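Local atomic coordinates of methylaspartate ammonia-lyase (Citrobacter amalonaticus, PDB entry 1KKO), a protein that catalyses the reversible, magnesium-dependent anti elimination of ammonia from L-threo-3-methylaspartate to give mesaconate. Residues A[14-26]-A[32-46]. Numbering follows the deposited sequence.
Sequences SFYFDDQQAIKNG and FIYTGDPVTPGFTSV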
loop_
_atom_site.group_PDB
_atom_site.type_symbol
_atom_site.label_atom_id
_atom_site.label_comp_id
_atom_site.label_asym_id
_atom_site.label_seq_id
_atom_site.Cartn_x
_atom_site.Cartn_y
_atom_site.Cartn_z
ATOM N N SER A 14 -4.977 -3.853 5.225
ATOM C CA SER A 14 -3.586 -4.019 4.825
ATOM C C SER A 14 -2.706 -4.796 5.785
ATOM O O SER A 14 -1.493 -4.790 5.637
ATOM C CB SER A 14 -2.962 -2.668 4.520
ATOM O OG SER A 14 -3.433 -2.161 3.280
ATOM N N PHE A 15 -3.289 -5.494 6.751
ATOM C CA PHE A 15 -2.488 -6.419 7.517
ATOM C C PHE A 15 -3.356 -7.566 8.025
ATOM O O PHE A 15 -4.129 -8.138 7.251
ATOM C CB PHE A 15 -1.578 -5.737 8.567
ATOM C CG PHE A 15 -0.336 -6.546 8.863
ATOM C CD1 PHE A 15 0.554 -6.845 7.836
ATOM C CD2 PHE A 15 -0.093 -7.055 10.118
ATOM C CE1 PHE A 15 1.634 -7.638 8.056
ATOM C CE2 PHE A 15 1.029 -7.844 10.345
ATOM C CZ PHE A 15 1.881 -8.131 9.316
ATOM N N TYR A 16 -3.199 -7.903 9.297
ATOM C CA TYR A 16 -3.819 -9.054 9.939
ATOM C C TYR A 16 -4.339 -8.645 11.299
ATOM O O TYR A 16 -3.847 -7.695 11.910
ATOM C CB TYR A 16 -2.770 -10.206 10.087
ATOM C CG TYR A 16 -2.358 -10.612 8.713
ATOM C CD1 TYR A 16 -1.424 -9.873 8.018
ATOM C CD2 TYR A 16 -3.015 -11.633 8.043
ATOM C CE1 TYR A 16 -1.150 -10.148 6.704
ATOM C CE2 TYR A 16 -2.749 -11.907 6.734
ATOM C CZ TYR A 16 -1.829 -11.149 6.059
ATOM O OH TYR A 16 -1.576 -11.375 4.737
ATOM N N PHE A 17 -5.366 -9.345 11.752
ATOM C CA PHE A 17 -5.783 -9.295 13.145
ATOM C C PHE A 17 -4.973 -10.358 13.868
ATOM O O PHE A 17 -5.025 -11.531 13.489
ATOM C CB PHE A 17 -7.263 -9.628 13.295
ATOM C CG PHE A 17 -8.189 -8.593 12.725
ATOM C CD1 PHE A 17 -8.185 -7.308 13.224
ATOM C CD2 PHE A 17 -9.071 -8.913 11.712
ATOM C CE1 PHE A 17 -9.041 -6.362 12.707
ATOM C CE2 PHE A 17 -9.931 -7.958 11.219
ATOM C CZ PHE A 17 -9.900 -6.689 11.708
ATOM N N ASP A 18 -4.237 -9.941 14.894
ATOM C CA ASP A 18 -3.411 -10.846 15.678
ATOM C C ASP A 18 -3.899 -10.870 17.112
ATOM O O ASP A 18 -4.211 -9.829 17.697
ATOM C CB ASP A 18 -1.973 -10.366 15.696
ATOM C CG ASP A 18 -1.216 -10.675 14.431
ATOM O OD1 ASP A 18 -1.704 -11.465 13.594
ATOM O OD2 ASP A 18 -0.106 -10.141 14.222
ATOM N N ASP A 19 -3.949 -12.072 17.667
ATOM C CA ASP A 19 -4.326 -12.264 19.057
ATOM C C ASP A 19 -3.070 -11.977 19.883
ATOM O O ASP A 19 -2.229 -12.854 20.084
ATOM C CB ASP A 19 -4.831 -13.688 19.226
ATOM C CG ASP A 19 -5.310 -13.979 20.611
ATOM O OD1 ASP A 19 -4.888 -13.279 21.551
ATOM O OD2 ASP A 19 -6.103 -14.915 20.807
ATOM N N GLN A 20 -2.920 -10.724 20.314
ATOM C CA GLN A 20 -1.721 -10.268 21.003
ATOM C C GLN A 20 -1.466 -11.077 22.261
ATOM O O GLN A 20 -0.319 -11.380 22.580
ATOM C CB GLN A 20 -1.830 -8.791 21.376
ATOM C CG GLN A 20 -0.516 -8.185 21.772
ATOM C CD GLN A 20 -0.637 -6.723 22.105
ATOM O OE1 GLN A 20 -1.738 -6.215 22.276
ATOM N NE2 GLN A 20 0.493 -6.044 22.205
ATOM N N GLN A 21 -2.533 -11.435 22.961
ATOM C CA GLN A 21 -2.378 -12.185 24.196
ATOM C C GLN A 21 -1.782 -13.550 23.903
ATOM O O GLN A 21 -0.861 -13.978 24.596
ATOM C CB GLN A 21 -3.704 -12.342 24.919
ATOM C CG GLN A 21 -3.564 -12.997 26.286
ATOM C CD GLN A 21 -2.701 -12.185 27.225
ATOM O OE1 GLN A 21 -1.622 -12.622 27.638
ATOM N NE2 GLN A 21 -3.159 -10.987 27.553
ATOM N N ALA A 22 -2.305 -14.230 22.883
ATOM C CA ALA A 22 -1.816 -15.570 22.540
ATOM C C ALA A 22 -0.358 -15.518 22.108
ATOM O O ALA A 22 0.424 -16.426 22.414
ATOM C CB ALA A 22 -2.669 -16.194 21.465
ATOM N N ILE A 23 0.017 -14.453 21.412
ATOM C CA ILE A 23 1.395 -14.282 20.991
ATOM C C ILE A 23 2.286 -14.021 22.208
ATOM O O ILE A 23 3.376 -14.609 22.322
ATOM C CB ILE A 23 1.503 -13.176 19.922
ATOM C CG1 ILE A 23 0.753 -13.627 18.665
ATOM C CG2 ILE A 23 2.949 -12.867 19.591
ATOM C CD1 ILE A 23 0.469 -12.521 17.696
ATOM N N LYS A 24 1.827 -13.161 23.116
ATOM C CA LYS A 24 2.566 -12.884 24.350
ATOM C C LYS A 24 2.722 -14.151 25.169
ATOM O O LYS A 24 3.734 -14.333 25.852
ATOM C CB LYS A 24 1.829 -11.861 25.207
ATOM C CG LYS A 24 1.878 -10.459 24.688
ATOM C CD LYS A 24 1.161 -9.511 25.622
ATOM C CE LYS A 24 2.062 -9.075 26.758
ATOM N NZ LYS A 24 1.463 -7.969 27.553
ATOM N N ASN A 25 1.692 -14.987 25.137
ATOM C CA ASN A 25 1.688 -16.264 25.851
ATOM C C ASN A 25 2.767 -17.214 25.330
ATOM O O ASN A 25 3.051 -18.209 25.978
ATOM C CB ASN A 25 0.326 -16.968 25.723
ATOM C CG ASN A 25 -0.799 -16.276 26.493
ATOM O OD1 ASN A 25 -1.960 -16.687 26.424
ATOM N ND2 ASN A 25 -0.466 -15.228 27.207
ATOM N N GLY A 26 3.338 -16.926 24.158
ATOM C CA GLY A 26 4.413 -17.727 23.600
ATOM C C GLY A 26 4.080 -18.531 22.357
ATOM O O GLY A 26 4.832 -19.440 22.002
ATOM N N PHE A 32 4.344 -17.802 8.410
ATOM C CA PHE A 32 3.610 -16.616 8.857
ATOM C C PHE A 32 2.488 -16.944 9.825
ATOM O O PHE A 32 1.855 -16.040 10.374
ATOM C CB PHE A 32 2.993 -15.958 7.624
ATOM C CG PHE A 32 2.572 -14.526 7.814
ATOM C CD1 PHE A 32 3.507 -13.529 8.018
ATOM C CD2 PHE A 32 1.239 -14.167 7.735
ATOM C CE1 PHE A 32 3.114 -12.215 8.157
ATOM C CE2 PHE A 32 0.854 -12.851 7.865
ATOM C CZ PHE A 32 1.794 -11.881 8.087
ATOM N N ILE A 33 2.240 -18.229 10.041
ATOM C CA ILE A 33 1.103 -18.689 10.811
ATOM C C ILE A 33 1.483 -18.932 12.264
ATOM O O ILE A 33 2.437 -19.644 12.535
ATOM C CB ILE A 33 0.556 -20.021 10.186
ATOM C CG1 ILE A 33 0.320 -19.864 8.682
ATOM C CG2 ILE A 33 -0.704 -20.478 10.905
ATOM C CD1 ILE A 33 -0.593 -18.727 8.325
ATOM N N TYR A 34 0.740 -18.353 13.192
ATOM C CA TYR A 34 0.948 -18.657 14.608
ATOM C C TYR A 34 0.205 -19.928 14.953
ATOM O O TYR A 34 -0.931 -20.130 14.513
ATOM C CB TYR A 34 0.465 -17.508 15.488
ATOM C CG TYR A 34 1.474 -16.398 15.611
ATOM C CD1 TYR A 34 2.617 -16.560 16.376
ATOM C CD2 TYR A 34 1.300 -15.187 14.961
ATOM C CE1 TYR A 34 3.550 -15.557 16.497
ATOM C CE2 TYR A 34 2.241 -14.170 15.082
ATOM C CZ TYR A 34 3.361 -14.364 15.852
ATOM O OH TYR A 34 4.317 -13.379 15.985
ATOM N N THR A 35 0.842 -20.783 15.749
ATOM C CA THR A 35 0.246 -22.057 16.126
ATOM C C THR A 35 -0.444 -21.998 17.481
ATOM O O THR A 35 -0.381 -20.993 18.183
ATOM C CB THR A 35 1.299 -23.163 16.144
ATOM O OG1 THR A 35 2.337 -22.830 17.067
ATOM C CG2 THR A 35 1.994 -23.280 14.790
ATOM N N GLY A 36 -1.087 -23.103 17.840
ATOM C CA GLY A 36 -1.854 -23.165 19.066
ATOM C C GLY A 36 -3.210 -22.515 18.883
ATOM O O GLY A 36 -3.581 -22.083 17.778
ATOM N N ASP A 37 -3.954 -22.438 19.977
ATOM C CA ASP A 37 -5.281 -21.852 19.985
ATOM C C ASP A 37 -5.230 -20.391 20.406
ATOM O O ASP A 37 -4.359 -19.981 21.176
ATOM C CB ASP A 37 -6.174 -22.606 20.974
ATOM C CG ASP A 37 -6.393 -24.053 20.586
ATOM O OD1 ASP A 37 -6.382 -24.370 19.379
ATOM O OD2 ASP A 37 -6.578 -24.948 21.432
ATOM N N PRO A 38 -6.159 -19.589 19.898
ATOM C CA PRO A 38 -6.266 -18.204 20.335
ATOM C C PRO A 38 -6.933 -18.184 21.699
ATOM O O PRO A 38 -7.534 -19.193 22.084
ATOM C CB PRO A 38 -7.174 -17.569 19.276
ATOM C CG PRO A 38 -7.998 -18.669 18.790
ATOM C CD PRO A 38 -7.170 -19.930 18.887
ATOM N N VAL A 39 -6.802 -17.073 22.415
ATOM C CA VAL A 39 -7.431 -16.903 23.730
ATOM C C VAL A 39 -8.330 -15.664 23.794
ATOM O O VAL A 39 -9.215 -15.579 24.642
ATOM C CB VAL A 39 -6.385 -16.826 24.870
ATOM C CG1 VAL A 39 -5.600 -18.129 24.969
ATOM C CG2 VAL A 39 -5.453 -15.626 24.699
ATOM N N THR A 40 -8.119 -14.711 22.893
ATOM C CA THR A 40 -8.888 -13.473 22.899
ATOM C C THR A 40 -10.250 -13.675 22.250
ATOM O O THR A 40 -10.360 -14.269 21.177
ATOM C CB THR A 40 -8.100 -12.382 22.172
ATOM O OG1 THR A 40 -6.884 -12.106 22.887
ATOM C CG2 THR A 40 -8.868 -11.051 22.167
ATOM N N PRO A 41 -11.295 -13.182 22.909
ATOM C CA PRO A 41 -12.658 -13.359 22.403
ATOM C C PRO A 41 -12.796 -12.857 20.972
ATOM O O PRO A 41 -12.267 -11.799 20.647
ATOM C CB PRO A 41 -13.521 -12.508 23.348
ATOM C CG PRO A 41 -12.667 -12.127 24.494
ATOM C CD PRO A 41 -11.247 -12.406 24.157
ATOM N N GLY A 42 -13.488 -13.626 20.144
ATOM C CA GLY A 42 -13.713 -13.271 18.755
ATOM C C GLY A 42 -12.760 -13.994 17.824
ATOM O O GLY A 42 -13.124 -14.362 16.708
ATOM N N PHE A 43 -11.538 -14.221 18.294
ATOM C CA PHE A 43 -10.529 -14.870 17.465
ATOM C C PHE A 43 -10.763 -16.362 17.339
ATOM O O PHE A 43 -10.975 -17.062 18.342
ATOM C CB PHE A 43 -9.130 -14.644 18.022
ATOM C CG PHE A 43 -8.575 -13.277 17.750
ATOM C CD1 PHE A 43 -7.680 -13.072 16.707
ATOM C CD2 PHE A 43 -8.936 -12.202 18.545
ATOM C CE1 PHE A 43 -7.157 -11.818 16.470
ATOM C CE2 PHE A 43 -8.425 -10.950 18.310
ATOM C CZ PHE A 43 -7.529 -10.750 17.272
ATOM N N THR A 44 -10.738 -16.847 16.110
ATOM C CA THR A 44 -10.820 -18.282 15.869
ATOM C C THR A 44 -9.453 -18.847 15.476
ATOM O O THR A 44 -9.278 -20.055 15.431
ATOM C CB THR A 44 -11.871 -18.629 14.818
ATOM O OG1 THR A 44 -11.723 -17.778 13.676
ATOM C CG2 THR A 44 -13.271 -18.338 15.332
ATOM N N SER A 45 -8.494 -17.968 15.181
ATOM C CA SER A 45 -7.095 -18.356 14.947
ATOM C C SER A 45 -6.242 -17.269 15.586
ATOM O O SER A 45 -6.721 -16.158 15.792
ATOM C CB SER A 45 -6.748 -18.455 13.465
ATOM O OG SER A 45 -7.467 -19.484 12.828
ATOM N N VAL A 46 -4.979 -17.553 15.881
ATOM C CA VAL A 46 -4.125 -16.547 16.496
ATOM C C VAL A 46 -3.915 -15.369 15.531
ATOM O O VAL A 46 -3.852 -14.212 15.963
ATOM C CB VAL A 46 -2.783 -17.141 16.977
ATOM C CG1 VAL A 46 -1.868 -16.054 17.476
ATOM C CG2 VAL A 46 -3.037 -18.141 18.110
HETATM O O HOH W 1 -5.232 -9.906 22.549
#
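The carboxylate of D19 plugs into the backbone at V39-T40, just where the type II turn T40-F43 begins, and four donors grip it. OD2 takes the backbone N-H groups of V39 (2.8 Å) and T40 (2.9 Å), both on its syn side but from opposite faces of the plane. OD1 is met from above one face by the T40 hydroxyl, its OG1 2.7 Å away, and through the other face by A22 N, the N-cap bond of helix 20-24. CG anti to the backbone N (chi1 -177°) sets the carboxylate between helix and loop, while D19 CB rests over the F43 ring, off its centre toward the rim. D19 N donates to V46 O at 2.7 Å. In the enolase-like N-terminal domain, the connection between antiparallel strands 3-18 and 47-59 carries helix 20-24, and its later part, 35-46, folds back on that helix. I23 lays CG1 over the Y34 ring, 3.8 Å from its centroid, while V46 packs on I23 and A22. At the other end of the contact, the F32 edge points onto the Y16 face, a T-shaped pair with planes at 73°. D392 of the second subunit binds Y16 OH; F15 lies beside C361, a probable substrate-binding residue.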